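Local coordinates for restriction endonuclease LpnPI (Legionella pneumophila subsp. pneumophila str. Philadelphia 1, PDB 4RZL), which probably cuts DNA in response to modified cytosine, with the N-terminal SRA-type domain described here serving as its DNA recognition part, at residues K150-P155 with N209-F214; G156-S161 with A223-A228. All coordinates share one frame; numbering follows the deposited sequence.

Interaction 1: residues K150-P155 with N209-F214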
loop_
_atom_site.group_PDB
_atom_site.type_symbol
_atom_site.label_atom_id
_atom_site.label_comp_id
_atom_site.label_asym_id
_atom_site.label_seq_id
_atom_site.Cartn_x
_atom_site.Cartn_y
_atom_site.Cartn_z
ATOM N N LYS A 150 -7.169 1.870 2.658
ATOM C CA LYS A 150 -7.671 2.404 1.388
ATOM C C LYS A 150 -7.887 1.317 0.330
ATOM O O LYS A 150 -8.430 1.596 -0.727
ATOM C CB LYS A 150 -6.715 3.458 0.833
ATOM C CG LYS A 150 -6.347 4.562 1.836
ATOM C CD LYS A 150 -7.589 5.235 2.388
ATOM C CE LYS A 150 -8.249 6.152 1.350
ATOM N NZ LYS A 150 -9.523 6.777 1.864
ATOM N N GLY A 151 -7.435 0.096 0.607
ATOM C CA GLY A 151 -7.700 -1.032 -0.278
ATOM C C GLY A 151 -6.529 -1.942 -0.617
ATOM O O GLY A 151 -5.381 -1.676 -0.238
ATOM N N VAL A 152 -6.841 -3.021 -1.332
ATOM C CA VAL A 152 -5.853 -3.930 -1.911
ATOM C C VAL A 152 -5.483 -3.375 -3.281
ATOM O O VAL A 152 -6.376 -3.049 -4.069
ATOM C CB VAL A 152 -6.401 -5.367 -2.099
ATOM C CG1 VAL A 152 -5.293 -6.311 -2.611
ATOM C CG2 VAL A 152 -7.042 -5.890 -0.824
ATOM N N ALA A 153 -4.192 -3.281 -3.579
ATOM C CA ALA A 153 -3.766 -2.623 -4.806
ATOM C C ALA A 153 -2.831 -3.489 -5.637
ATOM O O ALA A 153 -2.206 -4.425 -5.124
ATOM C CB ALA A 153 -3.074 -1.295 -4.482
ATOM N N VAL A 154 -2.752 -3.175 -6.931
ATOM C CA VAL A 154 -1.811 -3.832 -7.822
ATOM C C VAL A 154 -1.119 -2.777 -8.666
ATOM O O VAL A 154 -1.709 -1.726 -8.945
ATOM C CB VAL A 154 -2.493 -4.881 -8.741
ATOM C CG1 VAL A 154 -3.147 -5.976 -7.876
ATOM C CG2 VAL A 154 -3.508 -4.228 -9.686
ATOM N N PRO A 155 0.129 -3.057 -9.081
ATOM C CA PRO A 155 0.913 -2.107 -9.883
ATOM C C PRO A 155 0.290 -1.829 -11.239
ATOM O O PRO A 155 -0.192 -2.758 -11.885
ATOM C CB PRO A 155 2.279 -2.807 -10.046
ATOM C CG PRO A 155 2.331 -3.823 -8.893
ATOM C CD PRO A 155 0.902 -4.269 -8.732
ATOM N N ASN A 209 -11.699 -16.560 0.129
ATOM C CA ASN A 209 -11.880 -15.903 -1.156
ATOM C C ASN A 209 -11.708 -14.383 -1.135
ATOM O O ASN A 209 -12.033 -13.735 -2.126
ATOM C CB ASN A 209 -13.281 -16.214 -1.698
ATOM C CG ASN A 209 -13.378 -17.584 -2.340
ATOM O OD1 ASN A 209 -12.446 -18.387 -2.267
ATOM N ND2 ASN A 209 -14.523 -17.866 -2.962
ATOM N N SER A 210 -11.251 -13.821 -0.013
ATOM C CA SER A 210 -11.104 -12.362 0.129
ATOM C C SER A 210 -10.321 -11.743 -1.031
ATOM O O SER A 210 -10.685 -10.697 -1.558
ATOM C CB SER A 210 -10.393 -11.999 1.438
ATOM O OG SER A 210 -11.204 -12.246 2.554
ATOM N N LEU A 211 -9.243 -12.400 -1.434
ATOM C CA LEU A 211 -8.384 -11.825 -2.456
ATOM C C LEU A 211 -8.567 -12.424 -3.830
ATOM O O LEU A 211 -7.685 -12.299 -4.675
ATOM C CB LEU A 211 -6.918 -11.954 -2.046
ATOM C CG LEU A 211 -6.450 -10.592 -1.530
ATOM C CD1 LEU A 211 -7.044 -10.310 -0.156
ATOM C CD2 LEU A 211 -4.942 -10.485 -1.518
ATOM N N ASN A 212 -9.730 -13.019 -4.080
ATOM C CA ASN A 212 -9.993 -13.572 -5.404
ATOM C C ASN A 212 -9.795 -12.561 -6.555
ATOM O O ASN A 212 -9.250 -12.929 -7.590
ATOM C CB ASN A 212 -11.396 -14.185 -5.449
ATOM C CG ASN A 212 -11.393 -15.663 -5.047
ATOM O OD1 ASN A 212 -10.414 -16.169 -4.482
ATOM N ND2 ASN A 212 -12.488 -16.351 -5.326
ATOM N N PRO A 213 -10.206 -11.289 -6.381
ATOM C CA PRO A 213 -9.886 -10.368 -7.486
ATOM C C PRO A 213 -8.383 -10.132 -7.671
ATOM O O PRO A 213 -7.945 -9.794 -8.769
ATOM C CB PRO A 213 -10.592 -9.072 -7.079
ATOM C CG PRO A 213 -11.745 -9.545 -6.232
ATOM C CD PRO A 213 -11.177 -10.697 -5.441
ATOM N N PHE A 214 -7.603 -10.310 -6.615
ATOM C CA PHE A 214 -6.154 -10.201 -6.749
ATOM C C PHE A 214 -5.642 -11.394 -7.549
ATOM O O PHE A 214 -4.864 -11.238 -8.489
ATOM C CB PHE A 214 -5.459 -10.133 -5.385
ATOM C CG PHE A 214 -3.964 -10.293 -5.467
ATOM C CD1 PHE A 214 -3.166 -9.243 -5.898
ATOM C CD2 PHE A 214 -3.361 -11.499 -5.143
ATOM C CE1 PHE A 214 -1.793 -9.388 -5.986
ATOM C CE2 PHE A 214 -1.986 -11.653 -5.226
ATOM C CZ PHE A 214 -1.202 -10.601 -5.651
#
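Val-154 and Phe-214 meet methyl to ring edge where the start of helix 212-220 packs on strand 147-155, a central strand of the curled mixed sheet in this SRA-type DNA recognition domain. Their side chains run at a slant to each other. Val-154 CG1 lies close to the plane of the Phe-214 ring, 3.8 Å from Phe-214 CD1, so the valine meets the ring's rim and not its face. Two torsions bring them together: the valine's CG1 is anti to its own carbonyl carbon (chi1 -61°), while the ring of Phe-214 is swung out anti to the backbone N (chi1 169°).

The second pairing is between branched aliphatic ends. Val-152 CG1 stands 4.3 Å from Leu-211 CD2, a looser approach than the first. The backbone of Leu-211 leads its side chain off at an angle, but the end reaches in toward the strand. Being two residues apart on a strand, Val-152 and Val-154 present their compact, beta-branched side chains on the same side, whereas Ala-153 turns the other way, onto Ile-134 of the neighbouring strand 132-137. Val-193 and Pro-131 extend the apolar surroundings, the former touching Val-152 and Leu-211, the latter Leu-211 and Phe-214.

No hydrogen bond joins the two segments, and all four touching residues are buried, which suits purely hydrocarbon side chains. Leu-211 occupies the N-cap position, and Pro-213 fits the helix's first turn, where a backbone N-H is not needed for the helical bonding pattern. Within that turn the leucine and phenylalanine also pack on each other, Leu-211 CD2 lying 3.9 Å from Phe-214 CB.

Interaction 2: residues G156-S161 with A223-A228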
loop_
_atom_site.group_PDB
_atom_site.type_symbol
_atom_site.label_atom_id
_atom_site.label_comp_id
_atom_site.label_asym_id
_atom_site.label_seq_id
_atom_site.Cartn_x
_atom_site.Cartn_y
_atom_site.Cartn_z
ATOM N N GLY A 156 0.323 -0.572 -11.663
ATOM C CA GLY A 156 -0.150 -0.196 -12.979
ATOM C C GLY A 156 -1.599 0.237 -12.950
ATOM O O GLY A 156 -2.255 0.217 -11.899
ATOM N N TYR A 157 -2.103 0.627 -14.113
ATOM C CA TYR A 157 -3.475 1.109 -14.227
ATOM C C TYR A 157 -3.937 0.912 -15.670
ATOM O O TYR A 157 -3.157 1.140 -16.587
ATOM C CB TYR A 157 -3.576 2.593 -13.810
ATOM C CG TYR A 157 -5.013 3.026 -13.620
ATOM C CD1 TYR A 157 -5.658 2.830 -12.407
ATOM C CD2 TYR A 157 -5.739 3.579 -14.668
ATOM C CE1 TYR A 157 -6.981 3.189 -12.235
ATOM C CE2 TYR A 157 -7.070 3.939 -14.511
ATOM C CZ TYR A 157 -7.682 3.740 -13.293
ATOM O OH TYR A 157 -8.999 4.092 -13.127
ATOM N N PRO A 158 -5.197 0.472 -15.874
ATOM C CA PRO A 158 -5.670 0.268 -17.255
ATOM C C PRO A 158 -5.503 1.519 -18.110
ATOM O O PRO A 158 -5.911 2.605 -17.694
ATOM C CB PRO A 158 -7.153 -0.103 -17.088
ATOM C CG PRO A 158 -7.509 0.215 -15.661
ATOM C CD PRO A 158 -6.228 0.129 -14.874
ATOM N N GLY A 159 -4.848 1.372 -19.259
ATOM C CA GLY A 159 -4.624 2.493 -20.162
ATOM C C GLY A 159 -3.334 3.263 -19.930
ATOM O O GLY A 159 -2.985 4.130 -20.726
ATOM N N LEU A 160 -2.620 2.967 -18.844
ATOM C CA LEU A 160 -1.322 3.602 -18.598
ATOM C C LEU A 160 -0.166 2.713 -19.043
ATOM O O LEU A 160 -0.100 1.535 -18.679
ATOM C CB LEU A 160 -1.131 3.954 -17.115
ATOM C CG LEU A 160 -1.904 5.110 -16.497
ATOM C CD1 LEU A 160 -1.317 5.391 -15.136
ATOM C CD2 LEU A 160 -1.858 6.354 -17.376
ATOM N N SER A 161 0.752 3.282 -19.815
ATOM C CA SER A 161 1.919 2.539 -20.291
ATOM C C SER A 161 2.927 2.278 -19.177
ATOM O O SER A 161 2.837 2.857 -18.094
ATOM C CB SER A 161 2.611 3.297 -21.425
ATOM O OG SER A 161 3.126 4.526 -20.950
ATOM N N ALA A 223 -7.536 -5.940 -14.128
ATOM C CA ALA A 223 -8.043 -5.747 -12.776
ATOM C C ALA A 223 -9.518 -5.391 -12.752
ATOM O O ALA A 223 -9.992 -4.625 -13.584
ATOM C CB ALA A 223 -7.249 -4.671 -12.082
ATOM N N ASP A 224 -10.239 -5.949 -11.792
ATOM C CA ASP A 224 -11.574 -5.458 -11.454
ATOM C C ASP A 224 -11.389 -4.255 -10.526
ATOM O O ASP A 224 -11.085 -4.416 -9.346
ATOM C CB ASP A 224 -12.413 -6.554 -10.787
ATOM C CG ASP A 224 -13.846 -6.120 -10.498
ATOM O OD1 ASP A 224 -14.288 -5.093 -11.047
ATOM O OD2 ASP A 224 -14.551 -6.838 -9.757
ATOM N N VAL A 225 -11.525 -3.060 -11.086
ATOM C CA VAL A 225 -11.182 -1.820 -10.398
ATOM C C VAL A 225 -12.312 -1.349 -9.485
ATOM O O VAL A 225 -13.486 -1.396 -9.863
ATOM C CB VAL A 225 -10.857 -0.683 -11.407
ATOM C CG1 VAL A 225 -10.311 0.550 -10.681
ATOM C CG2 VAL A 225 -9.869 -1.159 -12.469
ATOM N N LEU A 226 -11.950 -0.880 -8.290
ATOM C CA LEU A 226 -12.906 -0.248 -7.389
ATOM C C LEU A 226 -13.216 1.156 -7.904
ATOM O O LEU A 226 -12.463 2.107 -7.659
ATOM C CB LEU A 226 -12.366 -0.198 -5.956
ATOM C CG LEU A 226 -13.364 -0.214 -4.790
ATOM C CD1 LEU A 226 -12.639 -0.311 -3.448
ATOM C CD2 LEU A 226 -14.272 0.986 -4.798
ATOM N N ILE A 227 -14.314 1.269 -8.644
ATOM C CA ILE A 227 -14.783 2.549 -9.190
ATOM C C ILE A 227 -15.880 3.136 -8.312
ATOM O O ILE A 227 -16.944 2.526 -8.170
ATOM C CB ILE A 227 -15.317 2.371 -10.616
ATOM C CG1 ILE A 227 -14.206 1.841 -11.526
ATOM C CG2 ILE A 227 -15.867 3.671 -11.152
ATOM C CD1 ILE A 227 -13.037 2.818 -11.659
ATOM N N ALA A 228 -15.627 4.298 -7.709
ATOM C CA ALA A 228 -16.565 4.853 -6.718
ATOM C C ALA A 228 -16.879 6.342 -6.935
ATOM O O ALA A 228 -16.252 7.208 -6.317
ATOM C CB ALA A 228 -16.012 4.631 -5.296
#
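Tyr-157, whose side chain reaches across to Val-225 and Ile-227, is fixed at its backbone by the hydrogen bond from Leu-160 N to Tyr-157 O, 3.0 Å long. That bond closes a type II beta turn with Pro-158 and Gly-159 at its corners. Proline's ring restricts phi to the value wanted at the first corner; glycine readily takes the positive phi of the second, here 90°.

The turn also packs its own residues together: Pro-158 CD sits 3.4 Å above the plane of the Tyr-157 ring, displaced toward the rim. Together the proline ring and the hydroxyl end of the tyrosine face segment 223-228. Val-225 divides its two methyls between them, with Val-225 CG2 4.2 Å from Pro-158 CG and Val-225 CG1 4.5 Å from Tyr-157 OH. Ile-227, two residues on, brings the end of its longer branch toward the same hydroxyl, Ile-227 CD1 lying 4.5 Å from Tyr-157 OH. The backbone of the intervening Leu-226 is hydrogen-bonded to Ile-187, in strand 176-187.

The methyls give the hydroxyl no polar partner; Tyr-157 OH donates a hydrogen bond to the carbonyl oxygen of Lys-85 instead. Across the contact itself there is neither hydrogen bond nor charge pair. This surface contact therefore rests on loose van der Waals packing, while the hydrogen bonds that fix each side lie within the turn or run to Lys-85 and strand 176-187.

In the fold
Interactions 1 and 2 follow one another on both sides: 150-155 runs straight into 156-161, and 209-214 leads through helix 212-220 to 223-228. The order 150-155, 156-161, 209-214, 223-228 makes the segments of the two contacts alternate, so the contacts cross along the chain. Their centres lie about 12 Å apart, with interaction 1 in the buried interior and interaction 2 at the surface. Strand 176-187 is common ground, because Thr-186 bonds to the backbone of Val-154 and touches Tyr-157, Pro-158 and Val-225. The C-terminal part of this recognition domain thus packs against one strand and the loop leaving it, first through its helix and then through extended chain.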